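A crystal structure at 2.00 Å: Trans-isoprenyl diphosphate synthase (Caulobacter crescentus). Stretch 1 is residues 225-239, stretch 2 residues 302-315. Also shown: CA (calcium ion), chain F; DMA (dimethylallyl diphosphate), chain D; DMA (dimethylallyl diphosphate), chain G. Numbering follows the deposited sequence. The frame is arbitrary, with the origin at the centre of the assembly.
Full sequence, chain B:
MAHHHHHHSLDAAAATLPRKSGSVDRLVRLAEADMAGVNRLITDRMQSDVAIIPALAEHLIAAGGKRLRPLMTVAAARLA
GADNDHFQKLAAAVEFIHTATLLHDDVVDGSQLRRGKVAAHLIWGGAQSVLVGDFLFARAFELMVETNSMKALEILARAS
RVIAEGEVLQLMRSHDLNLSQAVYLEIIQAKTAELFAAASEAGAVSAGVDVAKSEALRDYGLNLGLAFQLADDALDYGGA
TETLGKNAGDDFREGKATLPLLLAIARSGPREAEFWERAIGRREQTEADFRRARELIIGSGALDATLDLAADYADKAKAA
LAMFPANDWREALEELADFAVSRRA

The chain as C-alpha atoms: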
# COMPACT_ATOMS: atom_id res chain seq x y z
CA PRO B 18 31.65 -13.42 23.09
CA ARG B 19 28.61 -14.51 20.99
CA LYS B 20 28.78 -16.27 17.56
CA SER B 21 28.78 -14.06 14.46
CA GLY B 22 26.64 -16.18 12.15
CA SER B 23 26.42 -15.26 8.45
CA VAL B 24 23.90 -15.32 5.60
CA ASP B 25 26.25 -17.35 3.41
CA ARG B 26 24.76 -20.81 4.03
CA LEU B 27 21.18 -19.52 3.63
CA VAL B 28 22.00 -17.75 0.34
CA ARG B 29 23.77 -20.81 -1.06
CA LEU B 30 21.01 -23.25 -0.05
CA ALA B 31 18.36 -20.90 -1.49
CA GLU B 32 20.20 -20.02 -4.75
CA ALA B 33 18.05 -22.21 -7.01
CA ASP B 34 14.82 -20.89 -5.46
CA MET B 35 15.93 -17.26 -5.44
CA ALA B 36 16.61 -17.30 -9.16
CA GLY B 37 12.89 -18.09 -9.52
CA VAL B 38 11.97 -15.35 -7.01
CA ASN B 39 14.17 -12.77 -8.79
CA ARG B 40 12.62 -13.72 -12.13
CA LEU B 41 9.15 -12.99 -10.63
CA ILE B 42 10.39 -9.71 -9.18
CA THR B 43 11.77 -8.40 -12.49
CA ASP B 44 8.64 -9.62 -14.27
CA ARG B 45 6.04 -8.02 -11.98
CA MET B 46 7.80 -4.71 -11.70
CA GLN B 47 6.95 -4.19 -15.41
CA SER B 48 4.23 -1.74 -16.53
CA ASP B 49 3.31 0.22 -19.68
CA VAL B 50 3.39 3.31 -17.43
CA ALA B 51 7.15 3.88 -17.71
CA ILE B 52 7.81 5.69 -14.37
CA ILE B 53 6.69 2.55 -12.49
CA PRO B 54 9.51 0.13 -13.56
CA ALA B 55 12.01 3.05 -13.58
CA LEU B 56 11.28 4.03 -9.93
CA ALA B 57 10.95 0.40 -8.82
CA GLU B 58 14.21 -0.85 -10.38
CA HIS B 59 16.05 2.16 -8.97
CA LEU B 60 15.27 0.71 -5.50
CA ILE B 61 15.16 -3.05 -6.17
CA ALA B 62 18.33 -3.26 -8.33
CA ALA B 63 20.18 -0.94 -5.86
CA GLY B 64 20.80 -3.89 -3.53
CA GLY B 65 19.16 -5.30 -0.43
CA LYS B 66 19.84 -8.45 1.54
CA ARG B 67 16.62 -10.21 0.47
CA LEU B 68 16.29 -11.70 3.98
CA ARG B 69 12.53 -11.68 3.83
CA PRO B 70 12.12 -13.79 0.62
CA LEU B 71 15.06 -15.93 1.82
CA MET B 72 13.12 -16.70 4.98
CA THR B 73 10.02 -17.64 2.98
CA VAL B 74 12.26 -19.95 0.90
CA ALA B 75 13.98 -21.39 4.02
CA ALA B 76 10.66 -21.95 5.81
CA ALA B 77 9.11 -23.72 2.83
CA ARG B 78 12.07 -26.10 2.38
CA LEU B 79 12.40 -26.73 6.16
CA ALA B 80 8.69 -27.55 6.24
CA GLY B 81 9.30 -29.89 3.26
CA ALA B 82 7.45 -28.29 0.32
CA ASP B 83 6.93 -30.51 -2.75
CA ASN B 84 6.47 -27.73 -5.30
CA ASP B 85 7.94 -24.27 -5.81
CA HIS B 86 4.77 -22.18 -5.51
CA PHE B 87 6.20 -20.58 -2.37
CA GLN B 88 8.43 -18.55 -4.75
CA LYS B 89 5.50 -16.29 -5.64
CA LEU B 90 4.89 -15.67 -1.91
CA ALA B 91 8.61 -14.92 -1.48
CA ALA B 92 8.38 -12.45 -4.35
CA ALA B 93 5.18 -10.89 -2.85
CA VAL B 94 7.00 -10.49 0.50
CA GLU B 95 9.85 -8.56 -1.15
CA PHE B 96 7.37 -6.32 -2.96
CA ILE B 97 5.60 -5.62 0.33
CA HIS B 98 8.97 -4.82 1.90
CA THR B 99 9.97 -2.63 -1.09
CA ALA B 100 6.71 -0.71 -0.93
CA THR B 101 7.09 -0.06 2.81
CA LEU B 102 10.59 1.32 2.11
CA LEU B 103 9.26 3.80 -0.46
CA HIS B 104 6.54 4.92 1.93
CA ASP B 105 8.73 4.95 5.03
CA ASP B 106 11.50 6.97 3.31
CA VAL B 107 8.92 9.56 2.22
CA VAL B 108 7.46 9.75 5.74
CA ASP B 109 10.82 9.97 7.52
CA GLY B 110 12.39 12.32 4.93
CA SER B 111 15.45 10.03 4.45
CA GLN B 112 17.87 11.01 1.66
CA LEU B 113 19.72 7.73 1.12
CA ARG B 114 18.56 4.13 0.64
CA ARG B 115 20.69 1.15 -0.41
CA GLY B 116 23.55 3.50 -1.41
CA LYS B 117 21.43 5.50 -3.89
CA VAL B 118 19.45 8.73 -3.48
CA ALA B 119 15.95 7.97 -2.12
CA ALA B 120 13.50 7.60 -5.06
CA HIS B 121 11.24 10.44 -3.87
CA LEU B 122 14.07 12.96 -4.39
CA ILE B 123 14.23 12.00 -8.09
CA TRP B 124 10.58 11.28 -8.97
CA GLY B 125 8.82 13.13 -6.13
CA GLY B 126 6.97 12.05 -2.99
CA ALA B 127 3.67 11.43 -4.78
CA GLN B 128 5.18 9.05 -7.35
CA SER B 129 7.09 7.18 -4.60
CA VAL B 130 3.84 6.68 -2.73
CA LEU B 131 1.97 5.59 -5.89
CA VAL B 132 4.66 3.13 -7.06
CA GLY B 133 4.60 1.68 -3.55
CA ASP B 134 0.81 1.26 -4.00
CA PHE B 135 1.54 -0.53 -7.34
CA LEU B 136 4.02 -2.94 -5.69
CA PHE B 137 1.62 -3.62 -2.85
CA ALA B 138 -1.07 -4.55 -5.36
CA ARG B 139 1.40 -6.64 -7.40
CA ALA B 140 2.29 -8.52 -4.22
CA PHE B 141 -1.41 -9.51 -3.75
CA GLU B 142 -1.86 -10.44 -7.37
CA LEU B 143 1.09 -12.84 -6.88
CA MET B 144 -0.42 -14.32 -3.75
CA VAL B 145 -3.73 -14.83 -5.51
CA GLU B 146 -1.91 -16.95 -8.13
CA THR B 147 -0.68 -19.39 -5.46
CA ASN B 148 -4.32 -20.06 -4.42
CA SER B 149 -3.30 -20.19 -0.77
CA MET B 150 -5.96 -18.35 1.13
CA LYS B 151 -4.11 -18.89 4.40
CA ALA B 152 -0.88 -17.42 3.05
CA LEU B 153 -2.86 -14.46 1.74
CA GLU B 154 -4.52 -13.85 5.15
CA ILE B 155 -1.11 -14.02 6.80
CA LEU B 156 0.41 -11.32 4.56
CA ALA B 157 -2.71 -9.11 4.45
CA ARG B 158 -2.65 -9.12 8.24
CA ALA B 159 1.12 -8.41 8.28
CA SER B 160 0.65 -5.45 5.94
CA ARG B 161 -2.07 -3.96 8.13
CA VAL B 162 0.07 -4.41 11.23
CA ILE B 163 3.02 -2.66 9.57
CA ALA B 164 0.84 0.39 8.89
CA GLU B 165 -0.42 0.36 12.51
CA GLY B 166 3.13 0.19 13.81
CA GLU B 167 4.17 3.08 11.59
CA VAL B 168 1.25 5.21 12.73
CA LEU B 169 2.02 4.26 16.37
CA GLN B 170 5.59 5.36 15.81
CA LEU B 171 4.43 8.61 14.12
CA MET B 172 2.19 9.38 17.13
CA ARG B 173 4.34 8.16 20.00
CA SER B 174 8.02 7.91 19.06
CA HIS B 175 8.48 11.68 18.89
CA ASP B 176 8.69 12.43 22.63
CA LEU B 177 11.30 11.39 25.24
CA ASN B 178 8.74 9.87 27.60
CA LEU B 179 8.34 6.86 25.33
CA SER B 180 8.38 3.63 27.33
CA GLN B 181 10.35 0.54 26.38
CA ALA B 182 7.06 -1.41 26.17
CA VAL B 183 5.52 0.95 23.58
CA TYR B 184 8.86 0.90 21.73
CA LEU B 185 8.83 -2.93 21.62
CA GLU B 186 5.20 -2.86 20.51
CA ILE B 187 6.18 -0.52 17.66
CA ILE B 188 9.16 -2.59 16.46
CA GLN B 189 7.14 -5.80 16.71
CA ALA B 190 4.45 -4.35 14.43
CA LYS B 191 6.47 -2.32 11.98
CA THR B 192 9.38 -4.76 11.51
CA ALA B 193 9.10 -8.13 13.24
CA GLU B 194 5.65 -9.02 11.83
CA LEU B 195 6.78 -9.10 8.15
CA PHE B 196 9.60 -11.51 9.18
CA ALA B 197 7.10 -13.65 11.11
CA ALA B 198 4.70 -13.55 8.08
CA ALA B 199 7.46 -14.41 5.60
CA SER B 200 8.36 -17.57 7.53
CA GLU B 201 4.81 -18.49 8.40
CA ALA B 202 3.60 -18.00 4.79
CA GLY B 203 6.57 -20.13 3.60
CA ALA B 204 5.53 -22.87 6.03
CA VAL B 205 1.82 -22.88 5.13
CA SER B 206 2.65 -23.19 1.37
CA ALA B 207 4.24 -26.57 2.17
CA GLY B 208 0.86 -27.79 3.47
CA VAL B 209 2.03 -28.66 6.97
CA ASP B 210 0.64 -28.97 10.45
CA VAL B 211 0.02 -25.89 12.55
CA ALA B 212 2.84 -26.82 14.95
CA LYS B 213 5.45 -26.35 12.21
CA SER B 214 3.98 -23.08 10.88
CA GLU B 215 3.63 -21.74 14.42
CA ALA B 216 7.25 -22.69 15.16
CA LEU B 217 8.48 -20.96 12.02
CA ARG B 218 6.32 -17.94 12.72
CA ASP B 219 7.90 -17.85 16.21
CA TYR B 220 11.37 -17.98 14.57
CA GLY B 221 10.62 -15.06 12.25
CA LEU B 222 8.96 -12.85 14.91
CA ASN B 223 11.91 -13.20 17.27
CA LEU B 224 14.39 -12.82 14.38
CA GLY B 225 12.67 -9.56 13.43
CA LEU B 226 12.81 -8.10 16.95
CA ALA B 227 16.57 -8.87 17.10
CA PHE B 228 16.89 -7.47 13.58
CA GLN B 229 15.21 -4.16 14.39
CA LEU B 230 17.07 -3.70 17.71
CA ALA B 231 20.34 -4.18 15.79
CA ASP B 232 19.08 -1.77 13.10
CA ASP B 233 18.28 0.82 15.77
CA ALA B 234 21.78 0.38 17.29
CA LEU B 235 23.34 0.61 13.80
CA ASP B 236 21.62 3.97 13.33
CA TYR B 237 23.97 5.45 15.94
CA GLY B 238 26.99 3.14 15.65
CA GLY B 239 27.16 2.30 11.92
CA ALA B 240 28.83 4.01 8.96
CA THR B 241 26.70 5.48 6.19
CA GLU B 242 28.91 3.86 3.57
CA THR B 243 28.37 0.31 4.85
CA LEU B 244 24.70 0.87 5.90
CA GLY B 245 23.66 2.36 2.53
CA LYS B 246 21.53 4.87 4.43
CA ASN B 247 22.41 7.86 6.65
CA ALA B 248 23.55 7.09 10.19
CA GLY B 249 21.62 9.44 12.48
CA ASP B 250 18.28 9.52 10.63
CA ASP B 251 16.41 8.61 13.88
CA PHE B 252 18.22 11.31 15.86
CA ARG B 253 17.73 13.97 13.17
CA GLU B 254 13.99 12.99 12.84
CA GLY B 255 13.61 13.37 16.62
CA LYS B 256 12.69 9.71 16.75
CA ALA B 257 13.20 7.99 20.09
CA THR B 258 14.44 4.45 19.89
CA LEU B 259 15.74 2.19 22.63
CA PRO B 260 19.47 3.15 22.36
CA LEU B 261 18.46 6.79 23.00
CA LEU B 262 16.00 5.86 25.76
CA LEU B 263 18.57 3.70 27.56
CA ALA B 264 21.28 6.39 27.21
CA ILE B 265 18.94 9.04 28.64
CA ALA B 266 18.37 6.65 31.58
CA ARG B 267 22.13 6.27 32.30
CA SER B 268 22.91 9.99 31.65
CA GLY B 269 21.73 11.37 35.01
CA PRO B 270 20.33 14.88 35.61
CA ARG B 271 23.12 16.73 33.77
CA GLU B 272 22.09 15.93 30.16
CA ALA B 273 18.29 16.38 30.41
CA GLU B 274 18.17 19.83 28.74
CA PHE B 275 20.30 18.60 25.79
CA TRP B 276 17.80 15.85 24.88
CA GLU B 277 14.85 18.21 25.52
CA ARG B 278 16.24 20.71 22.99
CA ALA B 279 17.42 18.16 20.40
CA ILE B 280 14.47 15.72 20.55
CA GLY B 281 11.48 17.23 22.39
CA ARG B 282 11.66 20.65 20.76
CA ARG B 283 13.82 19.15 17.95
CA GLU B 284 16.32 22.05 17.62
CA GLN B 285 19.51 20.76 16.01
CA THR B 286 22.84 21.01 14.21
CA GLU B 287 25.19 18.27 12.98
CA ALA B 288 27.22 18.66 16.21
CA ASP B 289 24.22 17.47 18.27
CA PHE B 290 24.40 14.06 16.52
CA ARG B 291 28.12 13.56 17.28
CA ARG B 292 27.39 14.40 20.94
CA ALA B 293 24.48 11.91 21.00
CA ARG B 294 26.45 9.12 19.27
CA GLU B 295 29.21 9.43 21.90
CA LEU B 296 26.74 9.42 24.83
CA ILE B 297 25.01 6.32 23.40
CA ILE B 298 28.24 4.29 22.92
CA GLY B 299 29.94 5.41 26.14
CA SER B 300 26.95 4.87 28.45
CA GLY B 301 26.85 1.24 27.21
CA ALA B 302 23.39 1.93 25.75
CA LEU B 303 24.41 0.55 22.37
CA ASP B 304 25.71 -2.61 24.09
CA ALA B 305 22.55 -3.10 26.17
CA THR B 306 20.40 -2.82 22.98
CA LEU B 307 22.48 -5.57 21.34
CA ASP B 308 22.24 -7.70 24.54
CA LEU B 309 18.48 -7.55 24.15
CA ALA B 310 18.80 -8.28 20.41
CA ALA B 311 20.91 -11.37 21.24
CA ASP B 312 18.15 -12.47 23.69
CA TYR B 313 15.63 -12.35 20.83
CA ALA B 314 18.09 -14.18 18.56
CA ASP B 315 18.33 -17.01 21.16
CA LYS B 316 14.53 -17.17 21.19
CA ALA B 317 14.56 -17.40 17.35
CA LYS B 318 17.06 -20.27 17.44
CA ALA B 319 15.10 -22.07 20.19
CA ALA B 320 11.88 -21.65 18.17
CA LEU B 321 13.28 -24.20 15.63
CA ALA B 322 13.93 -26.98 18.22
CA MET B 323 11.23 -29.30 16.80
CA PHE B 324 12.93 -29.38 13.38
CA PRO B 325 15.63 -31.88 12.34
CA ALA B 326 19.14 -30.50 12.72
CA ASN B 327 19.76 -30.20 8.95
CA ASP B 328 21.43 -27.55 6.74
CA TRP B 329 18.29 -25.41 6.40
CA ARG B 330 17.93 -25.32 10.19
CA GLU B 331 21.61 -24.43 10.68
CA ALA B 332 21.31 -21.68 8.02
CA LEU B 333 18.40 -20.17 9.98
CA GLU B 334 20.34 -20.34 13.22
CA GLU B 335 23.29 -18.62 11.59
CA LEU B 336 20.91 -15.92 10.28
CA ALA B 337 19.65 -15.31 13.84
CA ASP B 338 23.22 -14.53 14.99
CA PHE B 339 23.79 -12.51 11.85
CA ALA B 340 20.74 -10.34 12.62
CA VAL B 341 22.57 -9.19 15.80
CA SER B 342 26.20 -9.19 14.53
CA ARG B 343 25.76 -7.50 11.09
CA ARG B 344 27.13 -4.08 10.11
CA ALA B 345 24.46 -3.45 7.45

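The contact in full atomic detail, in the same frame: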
# COMPACT_ATOMS: atom_id res chain seq x y z
N GLY B 225 12.96 -10.94 13.78
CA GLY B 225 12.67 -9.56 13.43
C GLY B 225 12.86 -8.56 14.55
O GLY B 225 13.33 -7.45 14.31
N LEU B 226 12.51 -8.94 15.78
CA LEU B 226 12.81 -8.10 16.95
C LEU B 226 14.32 -7.86 17.11
O LEU B 226 14.77 -6.70 17.17
CB LEU B 226 12.19 -8.70 18.22
CG LEU B 226 10.65 -8.73 18.20
CD1 LEU B 226 10.09 -9.54 19.34
CD2 LEU B 226 10.10 -7.32 18.27
N ALA B 227 15.10 -8.94 17.09
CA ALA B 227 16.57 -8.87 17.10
C ALA B 227 17.06 -7.96 15.99
O ALA B 227 17.87 -7.04 16.22
CB ALA B 227 17.19 -10.29 16.95
N PHE B 228 16.52 -8.20 14.79
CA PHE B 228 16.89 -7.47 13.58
C PHE B 228 16.70 -5.97 13.76
O PHE B 228 17.62 -5.19 13.48
CB PHE B 228 16.06 -7.97 12.37
CG PHE B 228 16.52 -7.41 11.04
CD1 PHE B 228 17.56 -8.01 10.34
CD2 PHE B 228 15.91 -6.26 10.50
CE1 PHE B 228 18.00 -7.48 9.11
CE2 PHE B 228 16.33 -5.73 9.26
CZ PHE B 228 17.38 -6.33 8.57
N GLN B 229 15.53 -5.58 14.25
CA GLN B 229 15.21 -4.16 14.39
C GLN B 229 16.00 -3.47 15.50
O GLN B 229 16.45 -2.32 15.35
CB GLN B 229 13.72 -3.97 14.60
CG GLN B 229 13.29 -2.52 14.53
CD GLN B 229 13.66 -1.84 13.22
OE1 GLN B 229 13.42 -2.38 12.14
NE2 GLN B 229 14.23 -0.67 13.31
N LEU B 230 16.17 -4.17 16.63
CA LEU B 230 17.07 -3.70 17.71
C LEU B 230 18.48 -3.44 17.19
O LEU B 230 19.04 -2.37 17.46
CB LEU B 230 17.10 -4.69 18.87
CG LEU B 230 15.80 -4.69 19.68
CD1 LEU B 230 15.73 -5.90 20.55
CD2 LEU B 230 15.72 -3.46 20.52
N ALA B 231 19.04 -4.38 16.42
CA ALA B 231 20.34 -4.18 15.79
C ALA B 231 20.32 -3.02 14.80
O ALA B 231 21.25 -2.23 14.76
CB ALA B 231 20.84 -5.45 15.11
N ASP B 232 19.24 -2.89 14.02
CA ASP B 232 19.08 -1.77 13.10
C ASP B 232 19.06 -0.43 13.83
O ASP B 232 19.70 0.53 13.39
CB ASP B 232 17.81 -1.90 12.26
CG ASP B 232 17.71 -0.82 11.21
OD1 ASP B 232 17.03 0.22 11.47
OD2 ASP B 232 18.34 -0.98 10.15
N ASP B 233 18.33 -0.38 14.95
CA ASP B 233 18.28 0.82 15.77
C ASP B 233 19.66 1.18 16.37
O ASP B 233 20.03 2.35 16.39
CB ASP B 233 17.20 0.70 16.85
CG ASP B 233 15.78 0.81 16.27
OD1 ASP B 233 15.62 1.10 15.07
OD2 ASP B 233 14.82 0.62 17.03
N ALA B 234 20.41 0.18 16.81
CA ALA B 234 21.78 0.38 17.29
C ALA B 234 22.71 0.84 16.17
O ALA B 234 23.53 1.73 16.38
CB ALA B 234 22.33 -0.88 17.96
N LEU B 235 22.58 0.21 15.00
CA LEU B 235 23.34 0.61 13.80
C LEU B 235 23.09 2.05 13.36
O LEU B 235 23.95 2.68 12.76
CB LEU B 235 23.09 -0.36 12.63
CG LEU B 235 23.88 -1.67 12.67
CD1 LEU B 235 23.43 -2.60 11.56
CD2 LEU B 235 25.39 -1.40 12.58
N ASP B 236 21.92 2.60 13.69
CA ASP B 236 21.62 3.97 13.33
C ASP B 236 22.57 4.97 14.02
O ASP B 236 22.89 6.02 13.47
CB ASP B 236 20.18 4.32 13.65
CG ASP B 236 19.62 5.38 12.70
OD1 ASP B 236 19.48 5.09 11.49
OD2 ASP B 236 19.31 6.50 13.15
N TYR B 237 23.00 4.63 15.23
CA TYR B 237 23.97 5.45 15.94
C TYR B 237 25.40 5.00 15.66
O TYR B 237 26.25 5.82 15.34
CB TYR B 237 23.65 5.47 17.44
CG TYR B 237 22.42 6.29 17.76
CD1 TYR B 237 22.51 7.67 17.90
CD2 TYR B 237 21.16 5.69 17.86
CE1 TYR B 237 21.39 8.44 18.17
CE2 TYR B 237 20.03 6.46 18.14
CZ TYR B 237 20.17 7.84 18.29
OH TYR B 237 19.08 8.63 18.56
N GLY B 238 25.64 3.69 15.72
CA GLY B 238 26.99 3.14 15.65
C GLY B 238 27.54 2.73 14.29
O GLY B 238 28.73 2.41 14.19
N GLY B 239 26.71 2.73 13.25
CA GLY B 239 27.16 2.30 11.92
C GLY B 239 27.71 3.41 11.04
O GLY B 239 27.55 4.59 11.34
N ALA B 302 24.78 2.01 26.20
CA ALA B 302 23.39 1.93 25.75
C ALA B 302 23.28 1.17 24.44
O ALA B 302 22.31 0.45 24.24
CB ALA B 302 22.79 3.29 25.61
N LEU B 303 24.27 1.36 23.57
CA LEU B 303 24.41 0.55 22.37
C LEU B 303 24.59 -0.93 22.72
O LEU B 303 23.95 -1.79 22.11
CB LEU B 303 25.58 1.07 21.52
CG LEU B 303 25.72 0.62 20.06
CD1 LEU B 303 26.14 1.80 19.19
CD2 LEU B 303 26.70 -0.55 19.88
N ASP B 304 25.45 -1.22 23.70
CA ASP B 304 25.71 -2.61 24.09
C ASP B 304 24.49 -3.30 24.68
O ASP B 304 24.21 -4.45 24.35
CB ASP B 304 26.90 -2.71 25.05
CG ASP B 304 28.23 -2.56 24.33
OD1 ASP B 304 29.16 -1.97 24.93
OD2 ASP B 304 28.35 -3.03 23.17
N ALA B 305 23.76 -2.59 25.54
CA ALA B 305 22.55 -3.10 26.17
C ALA B 305 21.42 -3.42 25.15
O ALA B 305 20.71 -4.41 25.31
CB ALA B 305 22.05 -2.14 27.25
N THR B 306 21.30 -2.59 24.12
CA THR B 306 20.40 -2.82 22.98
C THR B 306 20.72 -4.14 22.27
O THR B 306 19.82 -4.98 22.03
CB THR B 306 20.49 -1.66 21.96
OG1 THR B 306 20.17 -0.42 22.61
CG2 THR B 306 19.52 -1.85 20.79
N LEU B 307 22.00 -4.34 21.97
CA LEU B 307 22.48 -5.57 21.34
C LEU B 307 22.40 -6.81 22.23
O LEU B 307 22.23 -7.93 21.72
CB LEU B 307 23.88 -5.39 20.74
CG LEU B 307 24.04 -4.34 19.61
CD1 LEU B 307 25.50 -4.20 19.17
CD2 LEU B 307 23.15 -4.62 18.40
N ASP B 308 22.50 -6.62 23.55
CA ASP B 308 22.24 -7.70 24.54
C ASP B 308 20.80 -8.18 24.44
O ASP B 308 20.52 -9.39 24.48
CB ASP B 308 22.49 -7.24 25.98
CG ASP B 308 23.98 -7.10 26.33
OD1 ASP B 308 24.29 -6.34 27.28
OD2 ASP B 308 24.83 -7.73 25.67
N LEU B 309 19.89 -7.23 24.31
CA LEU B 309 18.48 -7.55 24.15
C LEU B 309 18.25 -8.21 22.79
O LEU B 309 17.54 -9.21 22.69
CB LEU B 309 17.62 -6.30 24.33
CG LEU B 309 16.09 -6.48 24.29
CD1 LEU B 309 15.61 -7.53 25.30
CD2 LEU B 309 15.36 -5.15 24.51
N ALA B 310 18.88 -7.68 21.75
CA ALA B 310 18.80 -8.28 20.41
C ALA B 310 19.26 -9.74 20.43
O ALA B 310 18.57 -10.62 19.88
CB ALA B 310 19.63 -7.47 19.38
N ALA B 311 20.39 -10.00 21.09
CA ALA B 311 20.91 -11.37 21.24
C ALA B 311 19.93 -12.29 21.99
O ALA B 311 19.82 -13.48 21.66
CB ALA B 311 22.30 -11.37 21.92
N ASP B 312 19.21 -11.74 22.97
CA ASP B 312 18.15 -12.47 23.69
C ASP B 312 17.03 -12.91 22.74
O ASP B 312 16.55 -14.04 22.81
CB ASP B 312 17.55 -11.60 24.81
CG ASP B 312 18.45 -11.50 26.04
OD1 ASP B 312 19.50 -12.19 26.07
OD2 ASP B 312 18.11 -10.75 26.98
N TYR B 313 16.62 -12.01 21.85
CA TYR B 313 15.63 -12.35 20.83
C TYR B 313 16.18 -13.34 19.82
O TYR B 313 15.46 -14.27 19.43
CB TYR B 313 15.07 -11.08 20.16
CG TYR B 313 14.10 -10.35 21.05
CD1 TYR B 313 14.41 -9.10 21.58
CD2 TYR B 313 12.87 -10.91 21.39
CE1 TYR B 313 13.52 -8.42 22.40
CE2 TYR B 313 11.98 -10.25 22.23
CZ TYR B 313 12.31 -9.00 22.72
OH TYR B 313 11.45 -8.34 23.54
N ALA B 314 17.46 -13.20 19.46
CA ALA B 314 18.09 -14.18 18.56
C ALA B 314 18.14 -15.59 19.13
O ALA B 314 17.95 -16.56 18.39
CB ALA B 314 19.47 -13.74 18.15
N ASP B 315 18.38 -15.71 20.45
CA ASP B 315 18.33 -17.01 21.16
C ASP B 315 16.94 -17.61 21.10
O ASP B 315 16.78 -18.82 20.91
CB ASP B 315 18.77 -16.87 22.64
CG ASP B 315 20.25 -16.50 22.78
OD1 ASP B 315 21.00 -16.63 21.78
OD2 ASP B 315 20.66 -16.07 23.87
CA CA F . 16.66 2.42 11.13
C1 DMA D . 15.18 -1.98 6.11
O1 DMA D . 15.29 -3.39 5.88
C2 DMA D . 13.91 -2.07 6.88
C3 DMA D . 13.89 -2.15 8.21
C4 DMA D . 15.12 -2.02 9.06
C5 DMA D . 12.54 -2.34 8.84
PA DMA D . 16.62 -4.20 5.50
O1A DMA D . 16.34 -5.69 5.39
O2A DMA D . 17.70 -3.81 6.47
O3A DMA D . 16.87 -3.51 4.06
PB DMA D . 17.39 -4.17 2.67
O1B DMA D . 16.19 -4.86 2.05
O2B DMA D . 17.76 -2.87 1.98
O3B DMA D . 18.53 -5.11 2.96
C1 DMA G . 11.01 0.88 9.77
O1 DMA G . 12.33 0.92 10.32
C2 DMA G . 10.99 0.89 8.27
C3 DMA G . 10.16 0.11 7.56
C4 DMA G . 9.17 -0.84 8.17
C5 DMA G . 10.23 0.22 6.08
PA DMA G . 13.40 2.13 10.13
O1A DMA G . 14.31 1.98 11.31
O2A DMA G . 12.74 3.46 9.84
O3A DMA G . 14.15 1.58 8.81
PB DMA G . 15.29 2.34 7.96
O1B DMA G . 15.63 1.22 7.02
O2B DMA G . 16.36 2.71 8.96
O3B DMA G . 14.66 3.57 7.34
O HOH W 1 19.03 2.65 10.95
O HOH W 2 16.65 2.72 13.45
O HOH W 3 16.64 4.82 10.86

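The centre of this contact is a single large side chain set into a socket. Leu 230, on the helix 225-238, points toward the helix 302-315 and sits as a knob among Thr 306, Leu 309, Ala 310 and Tyr 313. Its rotamer (chi1 m, chi2 t) brings CD1 to 3.8 Å from Leu 309 CG and 3.6 Å from Tyr 313 CD1, while Leu 230 CB rests 3.8 Å from Ala 310 CB. The socket combines a small residue, Ala 310, with the larger Tyr 313, Leu 309 and Thr 306.

The two helices run nearly antiparallel, at 162°, with axes approaching to 7.7 Å. Such a close approach calls for small residues, and alanine recurs where the backbones come together. At Ala 227 and Ala 310 the CA atoms are only 4.0 Å apart, and Ala 227 CB lies 3.3 Å from Ala 310 O, packing a methyl directly on the opposing backbone. The same methyl is 3.9 Å from Tyr 313 CB and 4.3 Å from Ala 314 CB, so one carbon fills a small pocket of side chain and main chain.

Beyond this tight point Tyr 313 closes one end of the contact. Its side chain points toward the other helix, and its ring lies against Leu 226: Leu 226 CB stands over one face, 3.9 Å from the ring centroid and 16° off the normal, a CH-pi contact. Leu 226 CD1 reaches 3.5 Å from Tyr 313 CE2. The broad ring thus serves two leucines one turn apart.

Toward the other end the spacing widens and leucines on the second helix take up the slack. Leu 307 leaves its backbone sideways, but its end comes nearer, placing CD2 3.9 Å from Ala 234 CB and 4.1 Å from Ala 231 CB. Leu 303 does likewise, its CD1 3.8 Å from Ala 234 O and 3.9 Å from Gly 238 CA. Glycine suits that last position: an ideal CB on Gly 238 would fall 2.8 Å from Leu 303 CD1, a clash.

Thr 306 is a polar residue made compatible with an apolar seam. Its OG1 donates to Ala 302 O (2.8 Å) within its own helix, and its CG2 packs 4.1 Å from Ala 234 CB and 3.4 Å from Leu 230 O. No hydrogen bond crosses between the stretches; packing joins them, burying 560 Å² in all.

The charged groups lie off the seam. On the second helix Asp 304, Asp 308, Asp 312 and Asp 315 are exposed and touch nothing on the first. On the first helix, Phe 228 and Asp 232 point away from the partner; Phe 228 CZ lies 3.3 Å from O2A of dimethylallyl diphosphate (chain D), a ligand that fits an isoprenyl diphosphate synthase. Asp 232 OD1 binds the calcium ion at 2.3 Å, and Gln 229 NE2 donates to Asp 233 OD1 (2.9 Å). One helix therefore carries two faces, alanine and leucine for packing, carboxylate and amide on the side that meets the metal and the ligands.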